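Local coordinates for protein thymidylate synthase ThyX (Streptomyces cacaoi subsp. asoensis, PDB 4P5A) that probably catalyses the FAD-dependent reductive methylation of dUMP to dTMP with methylenetetrahydrofolate as methyl donor, working as a homotetramer that binds 5-bromo-UMP, at residues Leu186-Arg196 / Ile209-Trp220. Sequence-based numbering, arbitrary orientation. Where two conformers were deposited one is given.
With FAD (flavin-adenine dinucleotide), chain H.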
loop_
_atom_site.group_PDB
_atom_site.type_symbol
_atom_site.label_atom_id
_atom_site.label_comp_id
_atom_site.label_asym_id
_atom_site.label_seq_id
_atom_site.Cartn_x
_atom_site.Cartn_y
_atom_site.Cartn_z
ATOM N N LEU B 186 -7.013 -2.101 -11.378
ATOM C CA LEU B 186 -7.730 -1.516 -12.503
ATOM C C LEU B 186 -9.242 -1.547 -12.194
ATOM O O LEU B 186 -9.888 -0.491 -12.443
ATOM C CB LEU B 186 -7.447 -2.299 -13.833
ATOM C CG LEU B 186 -8.167 -1.662 -15.051
ATOM C CD1 LEU B 186 -7.769 -0.192 -15.292
ATOM C CD2 LEU B 186 -7.778 -2.517 -16.235
ATOM N N MET B 187 -9.773 -2.647 -11.678
ATOM C CA MET B 187 -11.237 -2.671 -11.385
ATOM C C MET B 187 -11.597 -1.639 -10.331
ATOM O O MET B 187 -12.674 -0.995 -10.447
ATOM C CB MET B 187 -11.685 -4.138 -10.964
ATOM C CG MET B 187 -11.797 -5.001 -12.225
ATOM S SD MET B 187 -12.412 -6.619 -11.727
ATOM C CE MET B 187 -10.918 -7.470 -11.036
ATOM N N HIS B 188 -10.742 -1.453 -9.345
ATOM C CA HIS B 188 -11.095 -0.439 -8.282
ATOM C C HIS B 188 -11.075 0.946 -8.906
ATOM O O HIS B 188 -11.981 1.777 -8.653
ATOM C CB HIS B 188 -10.089 -0.592 -7.145
ATOM C CG HIS B 188 -10.427 0.257 -5.953
ATOM N ND1 HIS B 188 -11.141 -0.228 -4.883
ATOM C CD2 HIS B 188 -10.166 1.559 -5.695
ATOM C CE1 HIS B 188 -11.293 0.735 -3.988
ATOM N NE2 HIS B 188 -10.782 1.854 -4.491
ATOM N N PHE B 189 -10.126 1.185 -9.815
ATOM C CA PHE B 189 -10.055 2.493 -10.477
ATOM C C PHE B 189 -11.279 2.684 -11.409
ATOM O O PHE B 189 -11.885 3.753 -11.390
ATOM C CB PHE B 189 -8.785 2.498 -11.284
ATOM C CG PHE B 189 -8.654 3.602 -12.289
ATOM C CD1 PHE B 189 -8.974 3.405 -13.633
ATOM C CD2 PHE B 189 -8.142 4.859 -11.900
ATOM C CE1 PHE B 189 -8.825 4.463 -14.596
ATOM C CE2 PHE B 189 -7.924 5.904 -12.915
ATOM C CZ PHE B 189 -8.319 5.672 -14.251
ATOM N N LEU B 190 -11.686 1.620 -12.110
ATOM C CA LEU B 190 -12.804 1.772 -13.077
ATOM C C LEU B 190 -14.096 2.047 -12.261
ATOM O O LEU B 190 -14.947 2.784 -12.747
ATOM C CB LEU B 190 -13.012 0.511 -13.938
ATOM C CG LEU B 190 -11.829 0.293 -14.944
ATOM C CD1 LEU B 190 -12.064 -0.982 -15.631
ATOM C CD2 LEU B 190 -11.756 1.441 -16.006
ATOM N N SER B 191 -14.253 1.431 -11.098
ATOM C CA SER B 191 -15.507 1.642 -10.287
ATOM C C SER B 191 -15.593 3.074 -9.909
ATOM O O SER B 191 -16.679 3.630 -9.826
ATOM C CB SER B 191 -15.463 0.786 -9.031
ATOM O OG SER B 191 -16.695 0.830 -8.335
ATOM N N LEU B 192 -14.470 3.737 -9.728
ATOM C CA LEU B 192 -14.535 5.174 -9.234
ATOM C C LEU B 192 -14.459 6.194 -10.409
ATOM O O LEU B 192 -14.960 7.308 -10.304
ATOM C CB LEU B 192 -13.317 5.454 -8.311
ATOM C CG LEU B 192 -13.413 4.791 -6.976
ATOM C CD1 LEU B 192 -11.913 4.846 -6.291
ATOM C CD2 LEU B 192 -14.505 5.510 -6.105
ATOM N N ARG B 193 -13.785 5.839 -11.499
ATOM C CA ARG B 193 -13.431 6.795 -12.568
ATOM C C ARG B 193 -14.291 6.558 -13.836
ATOM O O ARG B 193 -13.968 7.103 -14.898
ATOM C CB ARG B 193 -11.949 6.746 -12.953
ATOM C CG ARG B 193 -11.070 7.058 -11.778
ATOM C CD ARG B 193 -11.341 8.437 -11.112
ATOM N NE ARG B 193 -10.267 8.756 -10.085
ATOM C CZ ARG B 193 -10.222 9.942 -9.477
ATOM N NH1 ARG B 193 -11.175 10.908 -9.762
ATOM N NH2 ARG B 193 -9.228 10.200 -8.625
ATOM N N THR B 194 -15.364 5.796 -13.708
ATOM C CA THR B 194 -16.367 5.798 -14.790
ATOM C C THR B 194 -17.730 6.113 -14.147
ATOM O O THR B 194 -18.045 5.672 -13.005
ATOM C CB THR B 194 -16.457 4.503 -15.548
ATOM O OG1 THR B 194 -16.753 3.430 -14.640
ATOM C CG2 THR B 194 -15.201 4.238 -16.295
ATOM N N HIS B 195 -18.553 6.860 -14.909
ATOM C CA HIS B 195 -19.928 7.195 -14.420
ATOM C C HIS B 195 -20.911 6.252 -15.135
ATOM O O HIS B 195 -21.220 6.463 -16.294
ATOM C CB HIS B 195 -20.246 8.637 -14.819
ATOM C CG HIS B 195 -21.643 9.043 -14.456
ATOM N ND1 HIS B 195 -22.665 9.122 -15.390
ATOM C CD2 HIS B 195 -22.202 9.353 -13.258
ATOM C CE1 HIS B 195 -23.797 9.458 -14.779
ATOM N NE2 HIS B 195 -23.541 9.622 -13.487
ATOM N N ARG B 196 -21.405 5.258 -14.422
ATOM C CA ARG B 196 -22.272 4.259 -14.990
ATOM C C ARG B 196 -23.543 4.156 -14.159
ATOM O O ARG B 196 -23.532 3.545 -13.077
ATOM C CB ARG B 196 -21.563 2.920 -15.041
ATOM C CG ARG B 196 -20.382 2.976 -15.988
ATOM C CD ARG B 196 -20.840 3.170 -17.457
ATOM N NE ARG B 196 -19.631 3.099 -18.264
ATOM C CZ ARG B 196 -18.854 4.115 -18.593
ATOM N NH1 ARG B 196 -19.140 5.402 -18.310
ATOM N NH2 ARG B 196 -17.810 3.829 -19.283
ATOM N N ILE B 209 -10.810 12.239 -16.905
ATOM C CA ILE B 209 -10.328 10.962 -16.373
ATOM C C ILE B 209 -11.181 9.787 -16.756
ATOM O O ILE B 209 -10.660 8.670 -16.979
ATOM C CB ILE B 209 -10.048 11.038 -14.793
ATOM C CG1 ILE B 209 -9.342 9.746 -14.296
ATOM C CG2 ILE B 209 -11.398 11.169 -14.066
ATOM C CD1 ILE B 209 -7.895 9.666 -14.878
ATOM N N GLU B 210 -12.457 10.073 -16.996
ATOM C CA GLU B 210 -13.345 9.005 -17.469
ATOM C C GLU B 210 -12.896 8.574 -18.866
ATOM O O GLU B 210 -12.999 7.397 -19.189
ATOM C CB GLU B 210 -14.793 9.454 -17.477
ATOM C CG GLU B 210 -15.738 8.272 -17.868
ATOM C CD GLU B 210 -17.203 8.709 -17.832
ATOM O OE1 GLU B 210 -17.952 7.861 -17.398
ATOM O OE2 GLU B 210 -17.595 9.838 -18.306
ATOM N N MET B 211 -12.480 9.508 -19.729
ATOM C CA MET B 211 -11.929 9.104 -21.038
ATOM C C MET B 211 -10.710 8.209 -20.954
ATOM O O MET B 211 -10.552 7.279 -21.751
ATOM C CB MET B 211 -11.613 10.355 -21.865
ATOM C CG MET B 211 -12.904 11.207 -22.133
ATOM S SD MET B 211 -12.399 12.846 -22.755
ATOM C CE MET B 211 -11.573 12.417 -24.291
ATOM N N VAL B 212 -9.837 8.498 -19.993
ATOM C CA VAL B 212 -8.688 7.601 -19.726
ATOM C C VAL B 212 -9.218 6.260 -19.359
ATOM O O VAL B 212 -8.740 5.192 -19.902
ATOM C CB VAL B 212 -7.795 8.175 -18.579
ATOM C CG1 VAL B 212 -6.694 7.132 -18.154
ATOM C CG2 VAL B 212 -7.140 9.552 -19.007
ATOM N N ALA B 213 -10.108 6.240 -18.333
ATOM C CA ALA B 213 -10.619 4.965 -17.809
ATOM C C ALA B 213 -11.294 4.135 -18.931
ATOM O O ALA B 213 -11.132 2.919 -18.937
ATOM C CB ALA B 213 -11.660 5.225 -16.714
ATOM N N GLU B 214 -12.103 4.763 -19.808
ATOM C CA GLU B 214 -12.810 3.948 -20.818
ATOM C C GLU B 214 -11.832 3.281 -21.786
ATOM O O GLU B 214 -12.022 2.139 -22.186
ATOM C CB GLU B 214 -13.836 4.853 -21.630
ATOM C CG GLU B 214 -14.940 5.293 -20.723
ATOM C CD GLU B 214 -15.830 6.432 -21.315
ATOM O OE1 GLU B 214 -15.347 7.203 -22.231
ATOM O OE2 GLU B 214 -16.984 6.519 -20.816
ATOM N N GLN B 215 -10.747 3.946 -22.085
ATOM C CA GLN B 215 -9.796 3.351 -23.003
ATOM C C GLN B 215 -9.019 2.224 -22.333
ATOM O O GLN B 215 -8.646 1.257 -22.984
ATOM C CB GLN B 215 -8.860 4.431 -23.567
ATOM C CG GLN B 215 -9.593 5.478 -24.464
ATOM C CD GLN B 215 -8.557 6.527 -24.955
ATOM O OE1 GLN B 215 -7.536 6.185 -25.572
ATOM N NE2 GLN B 215 -8.761 7.763 -24.575
ATOM N N MET B 216 -8.698 2.417 -21.044
ATOM C CA MET B 216 -8.025 1.359 -20.339
ATOM C C MET B 216 -8.941 0.153 -20.339
ATOM O O MET B 216 -8.515 -0.988 -20.442
ATOM C CB MET B 216 -7.726 1.806 -18.872
ATOM C CG MET B 216 -6.525 2.735 -18.910
ATOM S SD MET B 216 -6.318 3.337 -17.187
ATOM C CE MET B 216 -4.751 4.237 -17.325
ATOM N N GLU B 217 -10.196 0.365 -20.005
ATOM C CA GLU B 217 -11.153 -0.770 -19.905
ATOM C C GLU B 217 -11.312 -1.534 -21.208
ATOM O O GLU B 217 -11.409 -2.763 -21.202
ATOM C CB GLU B 217 -12.529 -0.227 -19.423
ATOM C CG GLU B 217 -13.532 -1.378 -19.182
ATOM C CD GLU B 217 -14.793 -0.954 -18.408
ATOM O OE1 GLU B 217 -14.898 0.222 -17.952
ATOM O OE2 GLU B 217 -15.649 -1.838 -18.222
ATOM N N THR B 218 -11.402 -0.787 -22.285
ATOM C CA THR B 218 -11.512 -1.412 -23.626
ATOM C C THR B 218 -10.287 -2.292 -23.912
ATOM O O THR B 218 -10.441 -3.472 -24.367
ATOM C CB THR B 218 -11.605 -0.301 -24.687
ATOM O OG1 THR B 218 -12.866 0.372 -24.533
ATOM C CG2 THR B 218 -11.495 -0.984 -26.148
ATOM N N ALA B 219 -9.106 -1.812 -23.557
ATOM C CA ALA B 219 -7.898 -2.648 -23.707
ATOM C C ALA B 219 -7.936 -3.873 -22.795
ATOM O O ALA B 219 -7.651 -4.994 -23.169
ATOM C CB ALA B 219 -6.583 -1.837 -23.472
ATOM N N TRP B 220 -8.257 -3.668 -21.524
ATOM C CA TRP B 220 -8.262 -4.748 -20.555
ATOM C C TRP B 220 -9.317 -5.829 -20.952
ATOM O O TRP B 220 -9.107 -7.015 -20.764
ATOM C CB TRP B 220 -8.636 -4.167 -19.196
ATOM C CG TRP B 220 -8.919 -5.180 -18.088
ATOM C CD1 TRP B 220 -8.123 -6.219 -17.667
ATOM C CD2 TRP B 220 -10.112 -5.243 -17.306
ATOM N NE1 TRP B 220 -8.731 -6.850 -16.604
ATOM C CE2 TRP B 220 -9.946 -6.295 -16.361
ATOM C CE3 TRP B 220 -11.291 -4.457 -17.242
ATOM C CZ2 TRP B 220 -10.949 -6.639 -15.449
ATOM C CZ3 TRP B 220 -12.224 -4.770 -16.340
ATOM C CH2 TRP B 220 -12.066 -5.850 -15.439
HETATM P PA FAD H . -6.308 3.766 -3.867
HETATM O O1A FAD H . -5.982 3.020 -5.090
HETATM O O2A FAD H . -5.457 4.797 -3.344
HETATM O O5B FAD H . -6.610 2.724 -2.751
HETATM C C5B FAD H . -7.499 1.566 -3.012
HETATM C C4B FAD H . -8.022 1.008 -1.717
HETATM O O4B FAD H . -6.899 0.620 -0.899
HETATM C C3B FAD H . -8.731 2.039 -0.896
HETATM O O3B FAD H . -10.117 2.153 -1.299
HETATM C C2B FAD H . -8.627 1.492 0.539
HETATM O O2B FAD H . -9.543 0.338 0.615
HETATM C C1B FAD H . -7.182 0.903 0.528
HETATM N N9A FAD H . -6.140 1.828 1.011
HETATM C C8A FAD H . -5.023 2.161 0.341
HETATM N N7A FAD H . -4.240 2.936 1.088
HETATM C C5A FAD H . -4.866 3.048 2.327
HETATM C C6A FAD H . -4.592 3.700 3.556
HETATM N N6A FAD H . -3.442 4.414 3.770
HETATM N N1A FAD H . -5.523 3.580 4.558
HETATM C C2A FAD H . -6.642 2.830 4.428
HETATM N N3A FAD H . -6.944 2.192 3.268
HETATM C C4A FAD H . -6.089 2.341 2.215
HETATM N N1 FAD H . -9.643 13.734 -3.232
HETATM C C2 FAD H . -9.340 14.838 -2.478
HETATM O O2 FAD H . -8.228 15.062 -2.027
HETATM N N3 FAD H . -10.290 15.824 -2.344
HETATM C C4 FAD H . -11.534 15.706 -2.949
HETATM O O4 FAD H . -12.363 16.627 -2.710
HETATM C C4X FAD H . -11.845 14.558 -3.700
HETATM N N5 FAD H . -13.129 14.302 -4.232
HETATM C C5X FAD H . -13.299 13.211 -5.136
HETATM C C6 FAD H . -14.452 13.017 -5.931
HETATM C C7 FAD H . -14.604 11.919 -6.791
HETATM C C7M FAD H . -15.926 11.867 -7.577
HETATM C C8 FAD H . -13.582 10.948 -6.987
HETATM C C8M FAD H . -13.747 9.686 -7.892
HETATM C C9 FAD H . -12.406 11.124 -6.221
HETATM C C9A FAD H . -12.252 12.268 -5.353
HETATM N N10 FAD H . -11.063 12.434 -4.592
HETATM C C10 FAD H . -10.879 13.587 -3.826
HETATM C "C1'" FAD H . -9.915 11.496 -4.759
HETATM C "C2'" FAD H . -10.319 10.326 -3.756
HETATM O "O2'" FAD H . -10.319 10.756 -2.363
HETATM C "C3'" FAD H . -9.247 9.206 -3.788
HETATM O "O3'" FAD H . -7.910 9.691 -3.569
HETATM C "C4'" FAD H . -9.237 8.440 -5.216
HETATM O "O4'" FAD H . -10.551 8.283 -5.640
HETATM C "C5'" FAD H . -8.514 7.080 -5.039
HETATM O "O5'" FAD H . -9.428 6.189 -4.365
HETATM P P FAD H . -8.802 5.184 -3.267
HETATM O O1P FAD H . -8.080 5.875 -2.156
HETATM O O2P FAD H . -9.950 4.363 -2.841
HETATM O O3P FAD H . -7.744 4.329 -4.089
HETATM O O HOH W 1 -15.838 1.950 -19.698
#
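L186 lays its CD2 methyl over one face of the W220 indole, 3.8 Å from the centroid of the five-membered ring, in a CH-pi contact. M187 crosses the same indole at about a right angle. Its CG meets CH2 of W220, and its sulfur stands oblique to the six-membered ring as a Met-aromatic contact. L190 turns CD2 to A213 and CD1 to E217 and W220. At A213 the two helices, running 138° apart, come close enough for F189 CE1 to touch A213 CB at 3.6 Å. M216 SD approaches the F189 ring obliquely, and I209 CD1 sits at its edge.

The polar end lies past the helix, at 194-196. E210 has CG anti to its backbone N (chi1 -175°) and an extended chain. This carries OE1 to the backbone N of H195, 2.7 Å away and nearly straight at 171°. In one of its two conformers, R196 forms salt bridges from NH1 to E210 OE1, weak as a hydrogen bond, and from NH2 to E214 OE2 at 3.2 Å. R207 pairs with both glutamates. A water donating to E217 OE1 accepts a weak bond from R196 NH2 in this conformer, while E217 OE2 pairs with R236.

H188 NE2 donates to FAD O2P at 3.1 Å. R193 packs its CD on I209, bonds H87 through NE and reaches the bound bromo-UMP through NH2. The contact therefore ties the flavin- and nucleotide-binding helix to helix 207-223 by an apolar core and a salt-bridge network, in which the flanking arginines probably stabilise the carboxylates as anions.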